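Local coordinates for plasmin and fibronectin-binding protein A (Streptococcus pneumoniae, PDB 4MR0) that acts as a surface adhesin and invasin of the pneumococcus, binding human fibronectin, plasmin, plasminogen and serum albumin, at residues 130-136 with 159-165; 139-143 with 164-170; 115-119 with 150-155. The contacts are given in a common frame with arbitrary orientation. Numbering follows the deposited sequence.

Interaction 1: residues 130-136 with 159-165; sequences DDRQAIQ and LVKEIVF. With MN (manganese (II) ion), chain F.
The first turn of helix 132-143 lies across the end of strand 156-160 and the short strand 164-165, with R132 nearest V160 (CA-CA 4.7 Å) and Q136, one turn later, nearest V164 (6.1 Å). D130, chi1 t, turns its carboxylate back over the strand end: OD1 accepts from K161 N at 3.0 Å and from R132 N at 3.3 Å, the latter closing an Asx turn into the helix. D131 N donates to L159 O (2.8 Å), while the m rotamer of D131 carries its carboxylate to the backbone N atoms of V124 and G125. The t,t chi1/chi2 of R132 bring CD to 3.2 Å from E162 CB, a tight contact; chi3 p then turns the guanidinium so that NH1 meets a water (2.7 Å) held also by I163 O (2.8 Å). I135, m,t, sets CD1 on V160 CG1 (3.8 Å) and CG2 on V164 CG1 (4.0 Å). Q136, chi1 t and chi2 p, brings its end alongside V164 and F165. A helix seated on the first coils fits the N-terminal cap of a right-handed parallel beta-helix of the pectate lyase type. E162 CB faces the helix, but chi1 of -112°, between wells, swings the carboxylate toward the metal: OE1 accepts from I163 N (2.7 Å), and OE2 binds manganese at 2.2 Å beside three waters, with H189 and T200 O completing the site.

Interaction 2: residues 139-143 with 164-170; sequences IDAAA and VFLKSHT
Helix 132-143 is here in its last turn or so, and the chain from V164 to T170 packs against it as a short strand, an extended link and a type II turn from K167 to T170; A143 and T170 are the nearest pair (CA-CA 5.6 Å). Positive phi at H169 (62°/34°) fits the third position of that turn. Its backbone bond, T170 N to K167 O, is weak at 3.5 Å, but T170 OG1, chi1 p, donates to the same K167 O at 2.7 Å. K167 folds m,m,t,p along the helix, CG lying 3.8 Å from I139 CG2, and NZ gives D140 OD1 a salt bridge of 2.7 Å. Water bridges two pairs of carbonyls: one water donates to A142 O (2.7 Å) and H169 O (2.6 Å), another to A143 O (3.1 Å) and S168 O (2.5 Å). The polar ends of S168 and H169 are engaged by E212 N and the D213 carboxylate of the next coil. Inside, I139, m,t, puts CD1 3.5 Å from V164 CG1 and 4.3 Å from L166 CD2, while T170 CG2 meets A143 CB at 3.8 Å. This joins helix 132-143, which probably caps the beta-helix, to the turn between strands 164-165 and 170-174. With no direct backbone hydrogen bond between the segments, the helix end is held by apolar packing, one charge pair and water-bridged carbonyls.

Interaction 3: residues 115-119 with 150-155; sequences ALSVK and NVYFPE
V118 CG1 sits over one face of the F153 ring, 3.7 Å from its centroid and 16° off the normal, a CH-pi contact made just where strand 116-117 gives way to a 3-10 turn (V118 phi/psi -65°/-17°). Before that point the pairing is regular and parallel: L116 stands beside V151 and S117 beside Y152, each pair 4.7 Å apart at CA. L116 N donates to N150 O (2.8 Å), Y152 N to L116 O (2.6 Å) and V118 N to Y152 O (3.1 Å). L116 and V151 project to the face covered by helix 132-143, S117 and Y152 to the other. The two strands and intervening helix form a beta-alpha-beta unit, its first strand pairing at the edge of the parallel beta-helix sheet. S117, chi1 t, closes an ST turn as OG accepts from K119 N at 3.1 Å; the same OG lies 3.6 Å from P154 CG, and K119 CG packs at 3.8 Å on that carbon. A water links K119 NZ (2.8 Å) to E155 O (2.9 Å). Backbone hydrogen bonds thus fix the register, while apolar contacts and a bridging water continue the association past the end of the strand pairing.

Helix 132-143 unites the three contacts. Interactions 1 and 2 use its opening and closing turns against the continuous run 159-170, sharing V164 and F165. Interaction 3 pairs the strands flanking the helix in sequence; F153 touches I135 of interaction 1 (CZ to CG2, 3.8 Å) and V151 touches A142 of interaction 2 (CG2 to CB, 3.6 Å). One apolar layer thus runs through all three: I135, I139, A142, V151, F153 and V164 are buried, K161, H169, A115 and E155 exposed. Interaction 3 has three regular strand bonds, interaction 1 one backbone bond, D130 carboxylate bonds and a manganese ligand, E162, and interaction 2 no backbone bond but a salt bridge; water bridges occur in all three.

Interaction 1: residues 130-136 with 159-165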
loop_
_atom_site.group_PDB
_atom_site.type_symbol
_atom_site.label_atom_id
_atom_site.label_comp_id
_atom_site.label_asym_id
_atom_site.label_seq_id
_atom_site.Cartn_x
_atom_site.Cartn_y
_atom_site.Cartn_z
ATOM N N ASP A 130 3.801 25.755 19.908
ATOM C CA ASP A 130 3.043 25.337 18.732
ATOM C C ASP A 130 3.556 26.121 17.529
ATOM O O ASP A 130 3.280 27.310 17.387
ATOM C CB ASP A 130 1.546 25.594 18.947
ATOM C CG ASP A 130 0.711 25.236 17.735
ATOM O OD1 ASP A 130 1.177 24.424 16.907
ATOM O OD2 ASP A 130 -0.416 25.759 17.612
ATOM N N ASP A 131 4.309 25.451 16.663
ATOM C CA ASP A 131 4.879 26.101 15.486
ATOM C C ASP A 131 4.017 26.082 14.229
ATOM O O ASP A 131 4.473 26.500 13.167
ATOM C CB ASP A 131 6.236 25.480 15.143
ATOM C CG ASP A 131 7.319 25.873 16.122
ATOM O OD1 ASP A 131 7.075 26.770 16.954
ATOM O OD2 ASP A 131 8.419 25.292 16.054
ATOM N N ARG A 132 2.781 25.608 14.337
ATOM C CA ARG A 132 1.913 25.551 13.164
ATOM C C ARG A 132 1.753 26.886 12.432
ATOM O O ARG A 132 2.016 26.975 11.233
ATOM C CB ARG A 132 0.521 25.036 13.536
ATOM C CG ARG A 132 -0.387 24.865 12.309
ATOM C CD ARG A 132 -1.855 24.874 12.684
ATOM N NE ARG A 132 -2.252 26.136 13.304
ATOM C CZ ARG A 132 -2.358 27.295 12.658
ATOM N NH1 ARG A 132 -2.104 27.362 11.360
ATOM N NH2 ARG A 132 -2.713 28.397 13.319
ATOM N N GLN A 133 1.327 27.928 13.140
ATOM C CA GLN A 133 1.121 29.217 12.483
ATOM C C GLN A 133 2.374 29.743 11.793
ATOM O O GLN A 133 2.289 30.329 10.714
ATOM C CB GLN A 133 0.610 30.262 13.479
ATOM C CG GLN A 133 0.082 31.529 12.805
ATOM C CD GLN A 133 -1.070 31.247 11.853
ATOM O OE1 GLN A 133 -0.954 31.427 10.638
ATOM N NE2 GLN A 133 -2.190 30.801 12.403
ATOM N N ALA A 134 3.533 29.545 12.416
ATOM C CA ALA A 134 4.789 30.003 11.833
ATOM C C ALA A 134 5.058 29.246 10.535
ATOM O O ALA A 134 5.444 29.837 9.522
ATOM C CB ALA A 134 5.938 29.784 12.820
ATOM N N ILE A 135 4.855 27.933 10.579
ATOM C CA ILE A 135 5.054 27.080 9.414
ATOM C C ILE A 135 4.069 27.471 8.306
ATOM O O ILE A 135 4.447 27.602 7.149
ATOM C CB ILE A 135 4.869 25.586 9.796
ATOM C CG1 ILE A 135 5.969 25.174 10.777
ATOM C CG2 ILE A 135 4.907 24.702 8.542
ATOM C CD1 ILE A 135 5.698 23.864 11.516
ATOM N N GLN A 136 2.810 27.684 8.665
ATOM C CA GLN A 136 1.815 28.061 7.666
ATOM C C GLN A 136 2.155 29.407 7.023
ATOM O O GLN A 136 2.004 29.578 5.813
ATOM C CB GLN A 136 0.425 28.126 8.295
ATOM C CG GLN A 136 -0.712 28.200 7.277
ATOM C CD GLN A 136 -0.738 27.004 6.330
ATOM O OE1 GLN A 136 -0.402 27.116 5.147
ATOM N NE2 GLN A 136 -1.126 25.849 6.852
ATOM N N LEU A 159 6.424 21.166 16.791
ATOM C CA LEU A 159 5.115 20.703 17.220
ATOM C C LEU A 159 4.016 21.473 16.489
ATOM O O LEU A 159 4.129 22.686 16.304
ATOM C CB LEU A 159 4.954 20.927 18.727
ATOM C CG LEU A 159 3.552 20.738 19.313
ATOM C CD1 LEU A 159 3.196 19.258 19.318
ATOM C CD2 LEU A 159 3.499 21.310 20.732
ATOM N N VAL A 160 2.974 20.769 16.050
ATOM C CA VAL A 160 1.834 21.428 15.408
ATOM C C VAL A 160 0.562 20.946 16.090
ATOM O O VAL A 160 0.374 19.749 16.295
ATOM C CB VAL A 160 1.744 21.153 13.880
ATOM C CG1 VAL A 160 2.948 21.768 13.180
ATOM C CG2 VAL A 160 1.636 19.654 13.599
ATOM N N LYS A 161 -0.303 21.880 16.463
ATOM C CA LYS A 161 -1.538 21.514 17.141
ATOM C C LYS A 161 -2.760 21.530 16.230
ATOM O O LYS A 161 -3.888 21.299 16.680
ATOM C CB LYS A 161 -1.769 22.415 18.354
ATOM C CG LYS A 161 -0.746 22.199 19.464
ATOM C CD LYS A 161 -1.284 22.713 20.788
ATOM C CE LYS A 161 -0.279 22.544 21.908
ATOM N NZ LYS A 161 -0.895 22.911 23.220
ATOM N N GLU A 162 -2.524 21.813 14.953
ATOM C CA GLU A 162 -3.574 21.807 13.940
ATOM C C GLU A 162 -2.925 21.479 12.602
ATOM O O GLU A 162 -1.693 21.459 12.482
ATOM C CB GLU A 162 -4.299 23.157 13.862
ATOM C CG GLU A 162 -5.763 23.125 14.343
ATOM C CD GLU A 162 -6.731 22.455 13.358
ATOM O OE1 GLU A 162 -6.295 21.974 12.289
ATOM O OE2 GLU A 162 -7.945 22.415 13.655
ATOM N N ILE A 163 -3.766 21.222 11.607
ATOM C CA ILE A 163 -3.336 20.854 10.263
ATOM C C ILE A 163 -2.628 21.972 9.514
ATOM O O ILE A 163 -3.034 23.131 9.579
ATOM C CB ILE A 163 -4.561 20.408 9.416
ATOM C CG1 ILE A 163 -5.305 19.274 10.130
ATOM C CG2 ILE A 163 -4.116 19.970 8.024
ATOM C CD1 ILE A 163 -6.657 18.949 9.506
ATOM N N VAL A 164 -1.562 21.603 8.810
ATOM C CA VAL A 164 -0.786 22.526 7.990
ATOM C C VAL A 164 -1.251 22.294 6.552
ATOM O O VAL A 164 -1.424 21.147 6.129
ATOM C CB VAL A 164 0.726 22.213 8.084
ATOM C CG1 VAL A 164 1.506 23.103 7.119
ATOM C CG2 VAL A 164 1.209 22.410 9.518
ATOM N N PHE A 165 -1.454 23.369 5.803
ATOM C CA PHE A 165 -1.922 23.240 4.433
ATOM C C PHE A 165 -0.866 23.580 3.397
ATOM O O PHE A 165 -0.369 24.707 3.342
ATOM C CB PHE A 165 -3.158 24.118 4.243
ATOM C CG PHE A 165 -4.238 23.827 5.240
ATOM C CD1 PHE A 165 -4.974 22.649 5.157
ATOM C CD2 PHE A 165 -4.478 24.698 6.302
ATOM C CE1 PHE A 165 -5.923 22.333 6.125
ATOM C CE2 PHE A 165 -5.428 24.391 7.278
ATOM C CZ PHE A 165 -6.154 23.206 7.185
HETATM MN MN MN F . -9.788 21.901 12.594
HETATM O O HOH W 1 -2.329 25.851 9.115
HETATM O O HOH W 2 -8.406 21.977 10.653
HETATM O O HOH W 3 -10.973 22.130 14.652
HETATM O O HOH W 4 -9.907 24.130 12.194
#

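Interaction 2: residues 139-143 with 164-170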
loop_
_atom_site.group_PDB
_atom_site.type_symbol
_atom_site.label_atom_id
_atom_site.label_comp_id
_atom_site.label_asym_id
_atom_site.label_seq_id
_atom_site.Cartn_x
_atom_site.Cartn_y
_atom_site.Cartn_z
ATOM N N ILE A 139 4.849 28.896 4.465
ATOM C CA ILE A 139 4.292 28.297 3.263
ATOM C C ILE A 139 3.499 29.324 2.461
ATOM O O ILE A 139 3.655 29.425 1.245
ATOM C CB ILE A 139 3.375 27.101 3.619
ATOM C CG1 ILE A 139 4.217 25.956 4.196
ATOM C CG2 ILE A 139 2.623 26.630 2.389
ATOM C CD1 ILE A 139 3.399 24.805 4.726
ATOM N N ASP A 140 2.651 30.085 3.145
ATOM C CA ASP A 140 1.838 31.099 2.478
ATOM C C ASP A 140 2.687 32.121 1.732
ATOM O O ASP A 140 2.352 32.517 0.618
ATOM C CB ASP A 140 0.937 31.810 3.491
ATOM C CG ASP A 140 -0.174 30.916 4.006
ATOM O OD1 ASP A 140 -0.324 29.794 3.477
ATOM O OD2 ASP A 140 -0.902 31.337 4.934
ATOM N N ALA A 141 3.788 32.548 2.343
ATOM C CA ALA A 141 4.672 33.516 1.703
ATOM C C ALA A 141 5.351 32.882 0.494
ATOM O O ALA A 141 5.497 33.514 -0.556
ATOM C CB ALA A 141 5.722 34.001 2.694
ATOM N N ALA A 142 5.761 31.624 0.642
ATOM C CA ALA A 142 6.426 30.911 -0.438
ATOM C C ALA A 142 5.485 30.753 -1.630
ATOM O O ALA A 142 5.900 30.879 -2.784
ATOM C CB ALA A 142 6.891 29.545 0.049
ATOM N N ALA A 143 4.217 30.476 -1.335
ATOM C CA ALA A 143 3.196 30.294 -2.362
ATOM C C ALA A 143 3.018 31.559 -3.194
ATOM O O ALA A 143 2.596 31.497 -4.351
ATOM C CB ALA A 143 1.872 29.902 -1.719
ATOM N N VAL A 164 -1.562 21.603 8.810
ATOM C CA VAL A 164 -0.786 22.526 7.990
ATOM C C VAL A 164 -1.251 22.294 6.552
ATOM O O VAL A 164 -1.424 21.147 6.129
ATOM C CB VAL A 164 0.726 22.213 8.084
ATOM C CG1 VAL A 164 1.506 23.103 7.119
ATOM C CG2 VAL A 164 1.209 22.410 9.518
ATOM N N PHE A 165 -1.454 23.369 5.803
ATOM C CA PHE A 165 -1.922 23.240 4.433
ATOM C C PHE A 165 -0.866 23.580 3.397
ATOM O O PHE A 165 -0.369 24.707 3.342
ATOM C CB PHE A 165 -3.158 24.118 4.243
ATOM C CG PHE A 165 -4.238 23.827 5.240
ATOM C CD1 PHE A 165 -4.974 22.649 5.157
ATOM C CD2 PHE A 165 -4.478 24.698 6.302
ATOM C CE1 PHE A 165 -5.923 22.333 6.125
ATOM C CE2 PHE A 165 -5.428 24.391 7.278
ATOM C CZ PHE A 165 -6.154 23.206 7.185
ATOM N N LEU A 166 -0.515 22.587 2.587
ATOM C CA LEU A 166 0.469 22.773 1.538
ATOM C C LEU A 166 -0.209 23.592 0.452
ATOM O O LEU A 166 -1.430 23.527 0.295
ATOM C CB LEU A 166 0.909 21.417 0.985
ATOM C CG LEU A 166 1.519 20.483 2.041
ATOM C CD1 LEU A 166 1.814 19.127 1.418
ATOM C CD2 LEU A 166 2.793 21.108 2.615
ATOM N N LYS A 167 0.570 24.377 -0.284
ATOM C CA LYS A 167 0.002 25.206 -1.340
ATOM C C LYS A 167 0.760 24.943 -2.623
ATOM O O LYS A 167 1.869 24.405 -2.601
ATOM C CB LYS A 167 0.111 26.690 -0.979
ATOM C CG LYS A 167 -0.525 27.087 0.351
ATOM C CD LYS A 167 -2.040 27.027 0.302
ATOM C CE LYS A 167 -2.661 27.547 1.595
ATOM N NZ LYS A 167 -2.364 28.992 1.818
ATOM N N SER A 168 0.156 25.318 -3.744
ATOM C CA SER A 168 0.784 25.133 -5.042
ATOM C C SER A 168 2.110 25.876 -5.150
ATOM O O SER A 168 2.263 26.985 -4.624
ATOM C CB SER A 168 -0.144 25.615 -6.161
ATOM O OG SER A 168 -1.235 24.730 -6.339
ATOM N N HIS A 169 3.055 25.249 -5.839
ATOM C CA HIS A 169 4.377 25.807 -6.079
ATOM C C HIS A 169 5.208 26.076 -4.823
ATOM O O HIS A 169 5.978 27.037 -4.772
ATOM C CB HIS A 169 4.246 27.080 -6.922
ATOM C CG HIS A 169 3.496 26.871 -8.202
ATOM N ND1 HIS A 169 3.951 26.038 -9.202
ATOM C CD2 HIS A 169 2.296 27.339 -8.621
ATOM C CE1 HIS A 169 3.063 26.000 -10.180
ATOM N NE2 HIS A 169 2.048 26.779 -9.851
ATOM N N THR A 170 5.048 25.230 -3.807
ATOM C CA THR A 170 5.834 25.377 -2.587
ATOM C C THR A 170 6.706 24.134 -2.469
ATOM O O THR A 170 6.287 23.035 -2.841
ATOM C CB THR A 170 4.950 25.520 -1.324
ATOM O OG1 THR A 170 4.127 24.359 -1.168
ATOM C CG2 THR A 170 4.070 26.757 -1.429
HETATM O O HOH W 5 5.770 29.621 -5.166
HETATM O O HOH W 6 1.139 29.060 -5.487
#

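Interaction 3: residues 115-119 with 150-155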
loop_
_atom_site.group_PDB
_atom_site.type_symbol
_atom_site.label_atom_id
_atom_site.label_comp_id
_atom_site.label_asym_id
_atom_site.label_seq_id
_atom_site.Cartn_x
_atom_site.Cartn_y
_atom_site.Cartn_z
ATOM N N ALA A 115 15.860 30.343 0.317
ATOM C CA ALA A 115 14.755 29.563 0.879
ATOM C C ALA A 115 14.361 30.205 2.212
ATOM O O ALA A 115 15.220 30.572 3.017
ATOM C CB ALA A 115 15.175 28.108 1.114
ATOM N N LEU A 116 13.063 30.333 2.452
ATOM C CA LEU A 116 12.589 30.939 3.689
ATOM C C LEU A 116 12.691 29.923 4.813
ATOM O O LEU A 116 12.336 28.761 4.628
ATOM C CB LEU A 116 11.124 31.366 3.553
ATOM C CG LEU A 116 10.697 32.104 2.283
ATOM C CD1 LEU A 116 9.191 32.323 2.326
ATOM C CD2 LEU A 116 11.436 33.431 2.156
ATOM N N SER A 117 13.182 30.354 5.969
ATOM C CA SER A 117 13.278 29.461 7.113
ATOM C C SER A 117 11.999 29.623 7.922
ATOM O O SER A 117 11.501 30.734 8.077
ATOM C CB SER A 117 14.478 29.825 7.988
ATOM O OG SER A 117 14.439 29.101 9.208
ATOM N N VAL A 118 11.453 28.521 8.425
ATOM C CA VAL A 118 10.238 28.616 9.222
ATOM C C VAL A 118 10.516 29.394 10.507
ATOM O O VAL A 118 9.591 29.855 11.174
ATOM C CB VAL A 118 9.687 27.226 9.588
ATOM C CG1 VAL A 118 9.131 26.539 8.339
ATOM C CG2 VAL A 118 10.788 26.381 10.213
ATOM N N LYS A 119 11.796 29.534 10.849
ATOM C CA LYS A 119 12.195 30.274 12.050
ATOM C C LYS A 119 11.951 31.763 11.818
ATOM O O LYS A 119 11.727 32.525 12.760
ATOM C CB LYS A 119 13.680 30.038 12.359
ATOM C CG LYS A 119 14.065 28.571 12.492
ATOM C CD LYS A 119 13.322 27.891 13.629
ATOM C CE LYS A 119 14.105 27.935 14.933
ATOM N NZ LYS A 119 15.260 26.992 14.907
ATOM N N ASN A 150 10.519 28.164 -1.926
ATOM C CA ASN A 150 11.279 27.267 -1.062
ATOM C C ASN A 150 11.198 27.617 0.419
ATOM O O ASN A 150 11.419 28.766 0.816
ATOM C CB ASN A 150 12.745 27.243 -1.500
ATOM C CG ASN A 150 12.919 26.688 -2.900
ATOM O OD1 ASN A 150 12.664 25.512 -3.145
ATOM N ND2 ASN A 150 13.345 27.536 -3.828
ATOM N N VAL A 151 10.878 26.605 1.222
ATOM C CA VAL A 151 10.762 26.735 2.673
ATOM C C VAL A 151 11.738 25.750 3.318
ATOM O O VAL A 151 11.811 24.589 2.915
ATOM C CB VAL A 151 9.322 26.422 3.145
ATOM C CG1 VAL A 151 9.246 26.457 4.667
ATOM C CG2 VAL A 151 8.350 27.434 2.550
ATOM N N TYR A 152 12.493 26.208 4.314
ATOM C CA TYR A 152 13.463 25.337 4.972
ATOM C C TYR A 152 13.195 25.133 6.460
ATOM O O TYR A 152 12.701 26.031 7.142
ATOM C CB TYR A 152 14.874 25.898 4.781
ATOM C CG TYR A 152 15.959 25.035 5.385
ATOM C CD1 TYR A 152 16.265 23.784 4.846
ATOM C CD2 TYR A 152 16.673 25.463 6.507
ATOM C CE1 TYR A 152 17.255 22.977 5.410
ATOM C CE2 TYR A 152 17.665 24.663 7.082
ATOM C CZ TYR A 152 17.948 23.424 6.529
ATOM O OH TYR A 152 18.915 22.630 7.105
ATOM N N PHE A 153 13.526 23.942 6.949
ATOM C CA PHE A 153 13.347 23.590 8.351
ATOM C C PHE A 153 14.690 23.217 8.979
ATOM O O PHE A 153 15.255 22.166 8.667
ATOM C CB PHE A 153 12.408 22.385 8.516
ATOM C CG PHE A 153 10.959 22.673 8.213
ATOM C CD1 PHE A 153 10.525 22.849 6.901
ATOM C CD2 PHE A 153 10.025 22.724 9.241
ATOM C CE1 PHE A 153 9.174 23.071 6.616
ATOM C CE2 PHE A 153 8.669 22.944 8.971
ATOM C CZ PHE A 153 8.245 23.116 7.660
ATOM N N PRO A 154 15.224 24.081 9.859
ATOM C CA PRO A 154 16.503 23.816 10.529
ATOM C C PRO A 154 16.328 22.672 11.532
ATOM O O PRO A 154 15.203 22.255 11.813
ATOM C CB PRO A 154 16.806 25.139 11.239
ATOM C CG PRO A 154 16.142 26.160 10.350
ATOM C CD PRO A 154 14.822 25.489 10.035
ATOM N N GLU A 155 17.435 22.172 12.072
ATOM C CA GLU A 155 17.378 21.099 13.057
ATOM C C GLU A 155 16.413 21.505 14.163
ATOM O O GLU A 155 16.353 22.677 14.540
ATOM C CB GLU A 155 18.759 20.863 13.674
ATOM C CG GLU A 155 18.781 19.732 14.684
ATOM C CD GLU A 155 20.109 19.618 15.414
ATOM O OE1 GLU A 155 21.160 19.883 14.787
ATOM O OE2 GLU A 155 20.100 19.248 16.611
HETATM O O HOH W 7 15.263 24.627 16.432
#